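Local coordinates for putative secreted cellulose binding protein (Streptomyces coelicolor, PDB 4OY7), which cleaves cellulose oxidatively at a surface copper site, this chain being the lytic polysaccharide monooxygenase (AA10) domain of a longer secreted protein, at residues 1-10 and 183-191; 42-52 and 71-82. All blocks are in the same frame, centred on the assembly; numbering follows the deposited sequence.

Contact 1 (1-10 and 183-191); sequences HGVAMMPGSR and ENFFSCSDV. With CU (copper (II) ion), chain I.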
loop_
_atom_site.group_PDB
_atom_site.type_symbol
_atom_site.label_atom_id
_atom_site.label_comp_id
_atom_site.label_asym_id
_atom_site.label_seq_id
_atom_site.Cartn_x
_atom_site.Cartn_y
_atom_site.Cartn_z
ATOM N N HIS A 1 5.390 9.274 -7.275
ATOM C CA HIS A 1 3.975 9.150 -6.831
ATOM C C HIS A 1 3.431 7.819 -7.264
ATOM O O HIS A 1 3.407 7.497 -8.478
ATOM C CB HIS A 1 3.117 10.300 -7.353
ATOM C CG HIS A 1 3.283 11.562 -6.569
ATOM N ND1 HIS A 1 4.520 12.097 -6.290
ATOM C CD2 HIS A 1 2.378 12.396 -6.006
ATOM C CE1 HIS A 1 4.373 13.216 -5.603
ATOM N NE2 HIS A 1 3.086 13.426 -5.424
ATOM N N GLY A 2 2.999 7.054 -6.265
ATOM C CA GLY A 2 2.379 5.763 -6.470
ATOM C C GLY A 2 2.320 4.961 -5.185
ATOM O O GLY A 2 3.153 5.139 -4.287
ATOM N N VAL A 3 1.314 4.096 -5.134
ATOM C CA VAL A 3 1.199 3.019 -4.176
ATOM C C VAL A 3 0.813 1.746 -4.960
ATOM O O VAL A 3 0.557 1.806 -6.177
ATOM C CB VAL A 3 0.138 3.320 -3.102
ATOM C CG1 VAL A 3 0.601 4.454 -2.182
ATOM C CG2 VAL A 3 -1.227 3.586 -3.733
ATOM N N ALA A 4 0.789 0.607 -4.269
ATOM C CA ALA A 4 0.522 -0.647 -4.885
ATOM C C ALA A 4 -0.889 -0.657 -5.498
ATOM O O ALA A 4 -1.850 -0.167 -4.884
ATOM C CB ALA A 4 0.654 -1.775 -3.884
ATOM N N MET A 5 -0.984 -1.197 -6.722
ATOM C CA MET A 5 -2.276 -1.396 -7.372
ATOM C C MET A 5 -2.765 -2.850 -7.375
ATOM O O MET A 5 -3.971 -3.107 -7.417
ATOM C CB MET A 5 -2.220 -0.871 -8.816
ATOM C CG MET A 5 -1.906 0.620 -8.914
ATOM S SD MET A 5 -1.494 1.120 -10.600
ATOM C CE MET A 5 -3.119 0.867 -11.276
ATOM N N MET A 6 -1.837 -3.805 -7.323
ATOM C CA MET A 6 -2.160 -5.232 -7.331
ATOM C C MET A 6 -1.046 -5.952 -6.568
ATOM O O MET A 6 0.100 -5.907 -7.027
ATOM C CB MET A 6 -2.174 -5.775 -8.770
ATOM C CG MET A 6 -3.423 -5.447 -9.574
ATOM S SD MET A 6 -3.764 -6.580 -10.955
ATOM C CE MET A 6 -3.976 -8.113 -10.073
ATOM N N PRO A 7 -1.324 -6.499 -5.342
ATOM C CA PRO A 7 -2.535 -6.315 -4.499
ATOM C C PRO A 7 -2.635 -4.868 -4.039
ATOM O O PRO A 7 -1.666 -4.297 -3.516
ATOM C CB PRO A 7 -2.271 -7.226 -3.290
ATOM C CG PRO A 7 -0.797 -7.285 -3.197
ATOM C CD PRO A 7 -0.308 -7.295 -4.631
ATOM N N GLY A 8 -3.807 -4.292 -4.256
ATOM C CA GLY A 8 -3.981 -2.865 -4.162
ATOM C C GLY A 8 -3.865 -2.380 -2.752
ATOM O O GLY A 8 -4.260 -3.062 -1.817
ATOM N N SER A 9 -3.326 -1.178 -2.609
ATOM C CA SER A 9 -3.148 -0.545 -1.321
ATOM C C SER A 9 -4.499 -0.031 -0.808
ATOM O O SER A 9 -5.492 -0.017 -1.547
ATOM C CB SER A 9 -2.162 0.608 -1.464
ATOM O OG SER A 9 -2.792 1.719 -2.073
ATOM N N ARG A 10 -4.545 0.362 0.465
ATOM C CA ARG A 10 -5.813 0.849 1.054
ATOM C C ARG A 10 -6.375 2.055 0.315
ATOM O O ARG A 10 -7.575 2.099 -0.005
ATOM C CB ARG A 10 -5.627 1.182 2.526
ATOM C CG ARG A 10 -5.436 -0.053 3.382
ATOM C CD ARG A 10 -5.226 0.233 4.860
ATOM N NE ARG A 10 -5.281 -1.041 5.565
ATOM C CZ ARG A 10 -5.028 -1.225 6.847
ATOM N NH1 ARG A 10 -4.681 -0.193 7.612
ATOM N NH2 ARG A 10 -5.110 -2.451 7.361
ATOM N N GLU A 183 12.775 11.487 -0.759
ATOM C CA GLU A 183 11.350 11.164 -0.789
ATOM C C GLU A 183 11.140 9.670 -0.989
ATOM O O GLU A 183 11.765 9.058 -1.871
ATOM C CB GLU A 183 10.648 11.944 -1.884
ATOM C CG GLU A 183 9.138 11.752 -1.932
ATOM C CD GLU A 183 8.538 12.477 -3.120
ATOM O OE1 GLU A 183 8.897 12.096 -4.244
ATOM O OE2 GLU A 183 7.762 13.436 -2.930
ATOM N N ASN A 184 10.295 9.083 -0.138
ATOM C CA ASN A 184 9.895 7.691 -0.243
ATOM C C ASN A 184 8.351 7.607 -0.199
ATOM O O ASN A 184 7.696 8.468 0.396
ATOM C CB ASN A 184 10.420 6.895 0.973
ATOM C CG ASN A 184 11.936 6.702 1.037
ATOM O OD1 ASN A 184 12.380 6.063 2.010
ATOM N ND2 ASN A 184 12.724 7.177 0.055
ATOM N N PHE A 185 7.802 6.514 -0.719
ATOM C CA PHE A 185 6.356 6.223 -0.710
ATOM C C PHE A 185 6.046 5.000 0.155
ATOM O O PHE A 185 6.868 4.104 0.304
ATOM C CB PHE A 185 5.870 6.059 -2.150
ATOM C CG PHE A 185 5.983 7.331 -2.930
ATOM C CD1 PHE A 185 7.183 7.744 -3.473
ATOM C CD2 PHE A 185 4.903 8.182 -2.969
ATOM C CE1 PHE A 185 7.270 8.964 -4.124
ATOM C CE2 PHE A 185 4.977 9.396 -3.608
ATOM C CZ PHE A 185 6.163 9.786 -4.165
ATOM N N PHE A 186 4.843 4.977 0.710
ATOM C CA PHE A 186 4.471 3.998 1.705
ATOM C C PHE A 186 3.143 3.373 1.316
ATOM O O PHE A 186 2.165 4.081 1.084
ATOM C CB PHE A 186 4.366 4.677 3.081
ATOM C CG PHE A 186 5.706 5.118 3.619
ATOM C CD1 PHE A 186 6.295 6.284 3.171
ATOM C CD2 PHE A 186 6.414 4.324 4.541
ATOM C CE1 PHE A 186 7.566 6.658 3.587
ATOM C CE2 PHE A 186 7.688 4.711 4.963
ATOM C CZ PHE A 186 8.257 5.875 4.481
ATOM N N SER A 187 3.146 2.051 1.202
ATOM C CA SER A 187 1.993 1.339 0.661
ATOM C C SER A 187 1.567 0.182 1.507
ATOM O O SER A 187 2.383 -0.668 1.792
ATOM C CB SER A 187 2.343 0.808 -0.728
ATOM O OG SER A 187 1.274 0.077 -1.311
ATOM N N CYS A 188 0.270 0.091 1.809
ATOM C CA CYS A 188 -0.276 -0.985 2.665
ATOM C C CYS A 188 -1.421 -1.684 1.973
ATOM O O CYS A 188 -2.395 -1.036 1.599
ATOM C CB CYS A 188 -0.805 -0.398 3.947
ATOM S SG CYS A 188 0.463 0.022 5.191
ATOM N N SER A 189 -1.300 -2.992 1.792
ATOM C CA SER A 189 -2.300 -3.783 1.072
ATOM C C SER A 189 -2.819 -4.916 1.963
ATOM O O SER A 189 -2.084 -5.802 2.375
ATOM C CB SER A 189 -1.669 -4.377 -0.175
ATOM O OG SER A 189 -1.141 -3.358 -1.012
ATOM N N ASP A 190 -4.117 -4.872 2.236
ATOM C CA ASP A 190 -4.786 -5.940 2.931
ATOM C C ASP A 190 -4.994 -7.127 2.018
ATOM O O ASP A 190 -5.469 -6.974 0.872
ATOM C CB ASP A 190 -6.131 -5.459 3.446
ATOM C CG ASP A 190 -5.984 -4.430 4.541
ATOM O OD1 ASP A 190 -6.134 -3.245 4.232
ATOM O OD2 ASP A 190 -5.644 -4.787 5.686
ATOM N N VAL A 191 -4.656 -8.314 2.508
ATOM C CA VAL A 191 -4.783 -9.551 1.726
ATOM C C VAL A 191 -5.343 -10.643 2.628
ATOM O O VAL A 191 -5.380 -10.492 3.874
ATOM C CB VAL A 191 -3.441 -10.003 1.110
ATOM C CG1 VAL A 191 -2.832 -8.857 0.304
ATOM C CG2 VAL A 191 -2.476 -10.527 2.167
HETATM CU CU CU I . 6.395 11.272 -7.221
HETATM O O HOH W 1 -4.839 -5.700 -1.488
HETATM O O HOH W 2 -5.500 -2.877 0.668
HETATM O O HOH W 3 7.400 12.478 -6.368
#
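Arg-10 grips Asp-190 side-on: Arg-10 NE donates to Asp-190 OD1 at 2.7 Å and Arg-10 NH2 to Asp-190 OD2 at 2.9 Å, a bidentate salt bridge on syn lone pairs, the two flat groups almost coplanar. The extended chain of Arg-10 carries its guanidinium there, where Trp-89 adds a cation-pi contact. A lysine in its place would probably leave one oxygen of the buried carboxylate without its mate. The hydroxyls of Ser-187 and Ser-189 tie the tight middle directly: a chi1 of 179° swings Ser-187 OG away from its own N and toward Ala-4 N, which donates to it at 3.0 Å, and Ser-189 OG donates to Pro-7 O at 2.7 Å from above the carbonyl plane. The contact brings edge strand 4-6 of one sheet of the immunoglobulin-like beta-sandwich against strand 184-193 of the other. Water enters at both ends. Two waters bridge Gly-8 O to Asp-190; at the partly exposed copper rim, another links the ion to Glu-183, which is salt-bridged to Arg-178. N and ND1 of His-1 hold the copper in the histidine brace completed by His-110, with Phe-185 CZ packed 3.2 Å from His-1 N.

Contact 2 (42-52 and 71-82); sequences TALYNWFAVLD and AGDRSPYDFSAY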
loop_
_atom_site.group_PDB
_atom_site.type_symbol
_atom_site.label_atom_id
_atom_site.label_comp_id
_atom_site.label_asym_id
_atom_site.label_seq_id
_atom_site.Cartn_x
_atom_site.Cartn_y
_atom_site.Cartn_z
ATOM N N THR A 42 -9.741 14.353 -0.203
ATOM C CA THR A 42 -8.436 14.709 -0.766
ATOM C C THR A 42 -7.492 13.501 -0.825
ATOM O O THR A 42 -6.715 13.350 -1.771
ATOM C CB THR A 42 -7.799 15.855 0.049
ATOM O OG1 THR A 42 -8.658 16.996 -0.009
ATOM C CG2 THR A 42 -6.393 16.224 -0.469
ATOM N N ALA A 43 -7.552 12.655 0.204
ATOM C CA ALA A 43 -6.774 11.409 0.237
ATOM C C ALA A 43 -7.044 10.488 -0.943
ATOM O O ALA A 43 -6.134 9.848 -1.433
ATOM C CB ALA A 43 -7.006 10.654 1.537
ATOM N N LEU A 44 -8.309 10.347 -1.333
ATOM C CA LEU A 44 -8.669 9.495 -2.472
ATOM C C LEU A 44 -8.382 10.123 -3.832
ATOM O O LEU A 44 -8.056 9.411 -4.790
ATOM C CB LEU A 44 -10.128 9.060 -2.375
ATOM C CG LEU A 44 -10.445 8.277 -1.096
ATOM C CD1 LEU A 44 -11.904 7.859 -1.098
ATOM C CD2 LEU A 44 -9.538 7.071 -0.976
ATOM N N TYR A 45 -8.514 11.446 -3.953
ATOM C CA TYR A 45 -8.106 12.092 -5.195
ATOM C C TYR A 45 -6.596 11.974 -5.351
ATOM O O TYR A 45 -6.097 11.917 -6.468
ATOM C CB TYR A 45 -8.521 13.547 -5.226
ATOM C CG TYR A 45 -10.017 13.735 -5.321
ATOM C CD1 TYR A 45 -10.756 13.188 -6.375
ATOM C CD2 TYR A 45 -10.692 14.484 -4.371
ATOM C CE1 TYR A 45 -12.133 13.409 -6.468
ATOM C CE2 TYR A 45 -12.063 14.675 -4.439
ATOM C CZ TYR A 45 -12.773 14.150 -5.490
ATOM O OH TYR A 45 -14.142 14.358 -5.538
ATOM N N ASN A 46 -5.888 11.933 -4.224
ATOM C CA ASN A 46 -4.414 11.805 -4.211
ATOM C C ASN A 46 -3.958 10.491 -3.615
ATOM O O ASN A 46 -3.005 10.449 -2.885
ATOM C CB ASN A 46 -3.809 12.951 -3.405
ATOM C CG ASN A 46 -4.011 14.292 -4.076
ATOM O OD1 ASN A 46 -3.294 14.641 -5.037
ATOM N ND2 ASN A 46 -4.943 15.068 -3.560
ATOM N N TRP A 47 -4.651 9.419 -3.969
ATOM C CA TRP A 47 -4.381 8.089 -3.425
ATOM C C TRP A 47 -2.930 7.582 -3.553
ATOM O O TRP A 47 -2.475 6.761 -2.743
ATOM C CB TRP A 47 -5.347 7.098 -4.089
ATOM C CG TRP A 47 -5.252 7.015 -5.589
ATOM C CD1 TRP A 47 -5.977 7.721 -6.501
ATOM C CD2 TRP A 47 -4.374 6.166 -6.357
ATOM N NE1 TRP A 47 -5.618 7.365 -7.777
ATOM C CE2 TRP A 47 -4.643 6.405 -7.711
ATOM C CE3 TRP A 47 -3.370 5.239 -6.021
ATOM C CZ2 TRP A 47 -3.954 5.753 -8.735
ATOM C CZ3 TRP A 47 -2.717 4.571 -7.042
ATOM C CH2 TRP A 47 -3.008 4.842 -8.384
ATOM N N PHE A 48 -2.219 8.136 -4.525
ATOM C CA PHE A 48 -0.835 7.804 -4.842
ATOM C C PHE A 48 0.199 8.602 -4.048
ATOM O O PHE A 48 1.393 8.338 -4.169
ATOM C CB PHE A 48 -0.619 8.057 -6.345
ATOM C CG PHE A 48 -1.248 9.348 -6.826
ATOM C CD1 PHE A 48 -0.733 10.584 -6.433
ATOM C CD2 PHE A 48 -2.386 9.334 -7.638
ATOM C CE1 PHE A 48 -1.316 11.776 -6.840
ATOM C CE2 PHE A 48 -2.961 10.524 -8.055
ATOM C CZ PHE A 48 -2.432 11.736 -7.649
ATOM N N ALA A 49 -0.230 9.566 -3.243
ATOM C CA ALA A 49 0.689 10.549 -2.696
ATOM C C ALA A 49 1.051 10.287 -1.238
ATOM O O ALA A 49 1.326 11.207 -0.478
ATOM C CB ALA A 49 0.119 11.962 -2.896
ATOM N N VAL A 50 1.102 9.002 -0.865
ATOM C CA VAL A 50 1.430 8.618 0.505
ATOM C C VAL A 50 2.960 8.635 0.672
ATOM O O VAL A 50 3.631 7.608 0.536
ATOM C CB VAL A 50 0.855 7.240 0.877
ATOM C CG1 VAL A 50 0.980 7.050 2.374
ATOM C CG2 VAL A 50 -0.616 7.160 0.506
ATOM N N LEU A 51 3.501 9.801 0.981
ATOM C CA LEU A 51 4.908 10.062 0.834
ATOM C C LEU A 51 5.479 10.790 2.040
ATOM O O LEU A 51 4.773 11.451 2.790
ATOM C CB LEU A 51 5.156 10.853 -0.468
ATOM C CG LEU A 51 4.636 12.303 -0.522
ATOM C CD1 LEU A 51 5.644 13.328 -0.024
ATOM C CD2 LEU A 51 4.280 12.644 -1.965
ATOM N N ASP A 52 6.777 10.607 2.254
ATOM C CA ASP A 52 7.532 11.383 3.237
ATOM C C ASP A 52 8.726 11.903 2.438
ATOM O O ASP A 52 9.561 11.113 1.979
ATOM C CB ASP A 52 7.992 10.506 4.402
ATOM C CG ASP A 52 8.903 11.230 5.397
ATOM O OD1 ASP A 52 9.306 10.558 6.375
ATOM O OD2 ASP A 52 9.193 12.431 5.231
ATOM N N ALA A 71 2.725 6.958 5.827
ATOM C CA ALA A 71 4.082 7.533 5.742
ATOM C C ALA A 71 4.444 8.318 6.996
ATOM O O ALA A 71 5.055 9.405 6.936
ATOM C CB ALA A 71 4.207 8.417 4.520
ATOM N N GLY A 72 4.092 7.789 8.152
ATOM C CA GLY A 72 4.429 8.444 9.424
ATOM C C GLY A 72 3.688 9.730 9.677
ATOM O O GLY A 72 4.056 10.518 10.570
ATOM N N ASP A 73 2.578 9.919 8.958
ATOM C CA ASP A 73 1.800 11.164 8.987
ATOM C C ASP A 73 2.618 12.385 8.601
ATOM O O ASP A 73 2.363 13.500 9.058
ATOM C CB ASP A 73 1.087 11.332 10.347
ATOM C CG ASP A 73 0.043 10.264 10.563
ATOM O OD1 ASP A 73 -0.791 10.014 9.646
ATOM O OD2 ASP A 73 0.066 9.625 11.625
ATOM N N ARG A 74 3.583 12.169 7.710
ATOM C CA ARG A 74 4.467 13.239 7.234
ATOM C C ARG A 74 4.199 13.699 5.801
ATOM O O ARG A 74 4.949 14.526 5.288
ATOM C CB ARG A 74 5.926 12.821 7.405
ATOM C CG ARG A 74 6.348 12.658 8.856
ATOM C CD ARG A 74 7.857 12.504 8.938
ATOM N NE ARG A 74 8.328 12.425 10.318
ATOM C CZ ARG A 74 8.634 11.308 10.998
ATOM N NH1 ARG A 74 8.534 10.064 10.487
ATOM N NH2 ARG A 74 9.082 11.452 12.249
ATOM N N SER A 75 3.154 13.190 5.151
ATOM C CA SER A 75 2.868 13.575 3.752
ATOM C C SER A 75 2.199 14.941 3.707
ATOM O O SER A 75 1.827 15.498 4.749
ATOM C CB SER A 75 1.966 12.531 3.074
ATOM O OG SER A 75 0.607 12.850 3.250
ATOM N N PRO A 76 2.013 15.478 2.501
ATOM C CA PRO A 76 1.262 16.727 2.359
ATOM C C PRO A 76 -0.242 16.628 2.653
ATOM O O PRO A 76 -0.917 17.661 2.621
ATOM C CB PRO A 76 1.435 17.072 0.870
ATOM C CG PRO A 76 2.523 16.199 0.357
ATOM C CD PRO A 76 2.515 14.974 1.217
ATOM N N TYR A 77 -0.755 15.416 2.869
ATOM C CA TYR A 77 -2.177 15.151 3.013
ATOM C C TYR A 77 -2.463 14.334 4.264
ATOM O O TYR A 77 -1.565 13.690 4.835
ATOM C CB TYR A 77 -2.707 14.391 1.783
ATOM C CG TYR A 77 -2.385 15.083 0.496
ATOM C CD1 TYR A 77 -2.963 16.325 0.204
ATOM C CD2 TYR A 77 -1.487 14.548 -0.406
ATOM C CE1 TYR A 77 -2.657 16.993 -0.961
ATOM C CE2 TYR A 77 -1.138 15.227 -1.569
ATOM C CZ TYR A 77 -1.753 16.445 -1.837
ATOM O OH TYR A 77 -1.452 17.124 -2.984
ATOM N N ASP A 78 -3.731 14.310 4.651
ATOM C CA ASP A 78 -4.166 13.542 5.805
ATOM C C ASP A 78 -4.497 12.137 5.335
ATOM O O ASP A 78 -5.489 11.945 4.648
ATOM C CB ASP A 78 -5.391 14.194 6.450
ATOM C CG ASP A 78 -5.886 13.442 7.675
ATOM O OD1 ASP A 78 -5.471 12.279 7.925
ATOM O OD2 ASP A 78 -6.707 14.011 8.405
ATOM N N PHE A 79 -3.625 11.181 5.652
ATOM C CA PHE A 79 -3.851 9.757 5.356
ATOM C C PHE A 79 -3.966 8.981 6.647
ATOM O O PHE A 79 -3.932 7.750 6.643
ATOM C CB PHE A 79 -2.677 9.169 4.543
ATOM C CG PHE A 79 -2.621 9.637 3.119
ATOM C CD1 PHE A 79 -3.602 9.281 2.193
ATOM C CD2 PHE A 79 -1.561 10.431 2.693
ATOM C CE1 PHE A 79 -3.538 9.740 0.881
ATOM C CE2 PHE A 79 -1.497 10.900 1.399
ATOM C CZ PHE A 79 -2.477 10.550 0.483
ATOM N N SER A 80 -4.168 9.688 7.748
ATOM C CA SER A 80 -4.140 9.077 9.080
ATOM C C SER A 80 -5.156 7.942 9.244
ATOM O O SER A 80 -4.859 6.931 9.895
ATOM C CB SER A 80 -4.324 10.149 10.167
ATOM O OG SER A 80 -4.211 9.605 11.478
ATOM N N ALA A 81 -6.322 8.099 8.632
ATOM C CA ALA A 81 -7.391 7.091 8.741
ATOM C C ALA A 81 -7.042 5.737 8.146
ATOM O O ALA A 81 -7.627 4.729 8.539
ATOM C CB ALA A 81 -8.706 7.599 8.134
ATOM N N TYR A 82 -6.058 5.718 7.254
ATOM C CA TYR A 82 -5.649 4.520 6.531
ATOM C C TYR A 82 -4.741 3.661 7.401
ATOM O O TYR A 82 -4.410 2.559 7.022
ATOM C CB TYR A 82 -5.060 4.892 5.140
ATOM C CG TYR A 82 -6.125 5.588 4.325
ATOM C CD1 TYR A 82 -7.030 4.865 3.567
ATOM C CD2 TYR A 82 -6.303 6.967 4.399
ATOM C CE1 TYR A 82 -8.043 5.484 2.869
ATOM C CE2 TYR A 82 -7.321 7.594 3.714
ATOM C CZ TYR A 82 -8.203 6.848 2.945
ATOM O OH TYR A 82 -9.263 7.436 2.277
HETATM O O HOH W 4 -0.410 14.977 -4.856
HETATM O O HOH W 5 7.611 9.140 8.064
#
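Tyr-77 and Asn-46 meet as two flat groups, the side-chain amide stacked on one face of the ring with the planes only 10° apart, while CB of Pro-76 lies over the centre of the opposite face. The methyl of Ala-49 comes to the ring edge, 3.7 Å from Tyr-77 CE2, and CG2 of Thr-42 approaches obliquely. The amide cannot turn easily: Asn-46 ND2 donates to Thr-42 O at 3.0 Å, and that carbonyl also receives Asn-46 N from its other face. A water joins Asn-46 OD1 to Tyr-77 OH on this partly exposed side.

Phe-79 is the more deeply buried ring. Val-50, with CG1 anti to the backbone N (chi1 -168°), is left with CG2 over the ring centre, 3.7 Å from the Phe-79 centroid, a CH-pi contact. Carbonyl oxygens of Ala-43 and Asn-46 lie at its edge, Asn-46 O being 3.4 Å from Phe-79 CZ. The methyl of Ala-43 touches both this ring and that of Tyr-82, whose hydroxyl is met by Leu-44 CD2.

Both segments lie in the long insertion between strands 4-6 and 99-105, consistent with the L2 region of AA10 enzymes, and the rings seat loop 71-82 against helix 42-45 and the type I turn 46-49. Ser-75 OG accepts from Tyr-77 N in an ST turn, and Asp-78 OD1, which Ser-39 also meets, from Ser-80 N in an Asx turn.

Pro-76 CD touches Leu-51 CD1 at 3.7 Å. Asp-52 and Arg-74 run side by side without forming a salt bridge; a water receives Arg-74 NH1 and donates to Asp-52 OD1, while Tyr-62 supplies its hydroxyl to Asp-52 and both its carbonyl and its ring to Arg-74.

How the contacts relate
Contact 2 is nested along the chain inside the loop closed by contact 1, and their centres lie about 11 Å apart. Strands 51-52 and 184-193 are antiparallel neighbours in one sheet, joined where Phe-186 N is 2.9 Å from Val-50 O, a probable hydrogen bond; Arg-10 NH1 and Tyr-82 O, at 2.8 Å, probably form another. Phe-186 CD1 packs 3.3 Å from Ala-71 CB, so Phe-186 turns to contact 2 while Phe-185 is shared by both: Leu-51 CB lies 3.5 Å from Phe-185 CE2. Leu-51 also touches His-1 and Glu-183, and the nearest atom of its side chain is about 6 Å from the copper. Contact 2 therefore reaches the second shell of the metal site.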